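Side-chain contact in Lys-gingipain catalytic subunit (Porphyromonas gingivalis, PDB 6I9A), which is a secreted cysteine endopeptidase of family C25 that cleaves proteins after lysine and may act as a virulence factor in periodontal disease: residues G349-Y352 against Y353-Y357. Residues are numbered along the deposited sequence; the frame is centred on the assembly and turned at random.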
# COMPACT_ATOMS: atom_id res chain seq x y z
N GLY A 349 22.43 3.41 4.94
CA GLY A 349 21.97 2.99 6.26
C GLY A 349 20.47 2.85 6.37
O GLY A 349 19.68 3.49 5.67
N ALA A 350 20.08 2.00 7.32
CA ALA A 350 18.68 1.63 7.51
C ALA A 350 17.86 2.82 7.98
O ALA A 350 16.70 2.96 7.53
CB ALA A 350 18.57 0.50 8.52
N HIS A 351 18.33 3.57 8.98
CA HIS A 351 17.52 4.65 9.51
C HIS A 351 17.07 5.60 8.36
O HIS A 351 15.89 5.99 8.28
CB HIS A 351 18.31 5.38 10.61
CG HIS A 351 17.51 6.37 11.39
ND1 HIS A 351 18.07 6.94 12.53
CD2 HIS A 351 16.24 6.83 11.25
CE1 HIS A 351 17.14 7.76 13.03
NE2 HIS A 351 16.01 7.72 12.31
N TYR A 352 18.02 5.97 7.51
CA TYR A 352 17.71 6.78 6.36
C TYR A 352 16.57 6.17 5.54
O TYR A 352 15.65 6.87 5.13
CB TYR A 352 18.98 6.93 5.51
CG TYR A 352 18.85 7.81 4.30
CD1 TYR A 352 18.24 7.34 3.14
CD2 TYR A 352 19.44 9.07 4.26
CE1 TYR A 352 18.19 8.12 1.99
CE2 TYR A 352 19.40 9.85 3.11
CZ TYR A 352 18.77 9.38 1.98
OH TYR A 352 18.80 10.15 0.84
N TYR A 353 16.66 4.85 5.26
CA TYR A 353 15.61 4.19 4.43
C TYR A 353 14.24 4.24 5.09
O TYR A 353 13.25 4.52 4.39
CB TYR A 353 15.99 2.74 4.05
CG TYR A 353 16.56 2.74 2.64
CD1 TYR A 353 15.90 2.08 1.60
CD2 TYR A 353 17.69 3.50 2.32
CE1 TYR A 353 16.35 2.18 0.29
CE2 TYR A 353 18.10 3.66 1.00
CZ TYR A 353 17.43 3.00 -0.01
OH TYR A 353 17.86 3.15 -1.30
N TRP A 354 14.16 4.03 6.41
CA TRP A 354 12.85 4.12 7.08
C TRP A 354 12.32 5.53 7.00
O TRP A 354 11.10 5.70 6.88
CB TRP A 354 12.96 3.60 8.51
CG TRP A 354 13.12 2.11 8.58
CD1 TRP A 354 14.29 1.40 8.73
CD2 TRP A 354 12.08 1.14 8.39
NE1 TRP A 354 14.04 0.05 8.68
CE2 TRP A 354 12.68 -0.15 8.47
CE3 TRP A 354 10.70 1.23 8.14
CZ2 TRP A 354 11.93 -1.33 8.35
CZ3 TRP A 354 9.97 0.07 8.05
CH2 TRP A 354 10.57 -1.20 8.12
N GLU A 355 13.18 6.58 7.04
CA GLU A 355 12.73 7.95 6.85
C GLU A 355 12.40 8.28 5.38
O GLU A 355 11.65 9.23 5.11
CB GLU A 355 13.82 8.93 7.29
CG GLU A 355 14.04 9.05 8.79
CD GLU A 355 15.08 10.09 9.16
OE1 GLU A 355 15.90 10.47 8.30
OE2 GLU A 355 15.05 10.54 10.32
N ALA A 356 13.04 7.58 4.44
CA ALA A 356 12.99 7.95 3.03
C ALA A 356 11.72 7.50 2.30
O ALA A 356 11.09 8.28 1.59
CB ALA A 356 14.20 7.36 2.30
N TYR A 357 11.41 6.19 2.40
CA TYR A 357 10.33 5.61 1.59
C TYR A 357 8.97 5.93 2.15
O TYR A 357 8.76 5.91 3.39
CB TYR A 357 10.57 4.12 1.38
CG TYR A 357 11.39 3.84 0.13
CD1 TYR A 357 12.79 3.83 0.17
CD2 TYR A 357 10.78 3.66 -1.10
CE1 TYR A 357 13.54 3.61 -0.99
CE2 TYR A 357 11.53 3.42 -2.25
CZ TYR A 357 12.90 3.38 -2.18
OH TYR A 357 13.58 3.11 -3.35
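The side chains of His351 and Glu355 cross at an angle one turn apart on the short helix 350-356 of the C25 catalytic domain, just before edge strand 357-361. NE2 of His351 lies 3.6 Å from OE2 of Glu355. The imidazole and carboxylate planes are turned 61° apart. His351 has CG anti to its backbone N (chi1 -171°), which brings CD2 and NE2 of the ring beside the Glu355 chain. The hydroxyl of Tyr104 joins the pair, with hydrogen bonds to both NE2 and OE2. The carboxylate also takes the backbone N-H groups of Lys95 and Lys96.

On another side of the helix, CE1 of Tyr352 meets CB of Ala356 at 4.1 Å. CD1 of Tyr352 is 4.0 Å from CD2 of Tyr353, whose hydroxyl reaches Asp288. The side chain of Tyr352 is about 7 Å from that of the nucleophile Cys249. Trp354 turns back along the helix and sets CD1 3.1 Å from O of Ala350. That oxygen also accepts the N-H of Trp354 at 3.0 Å (N to O). The first bond, Tyr353 N to Gly349 O, is weak at 3.3 Å. Gly349 is the N-cap, with a positive phi of 106° that suits glycine.

The buried Glu355 carboxylate is thus held by two backbone N-H groups and the Tyr104 hydroxyl, which would probably favour its charged form and tie this helix to Lys95 and Tyr104.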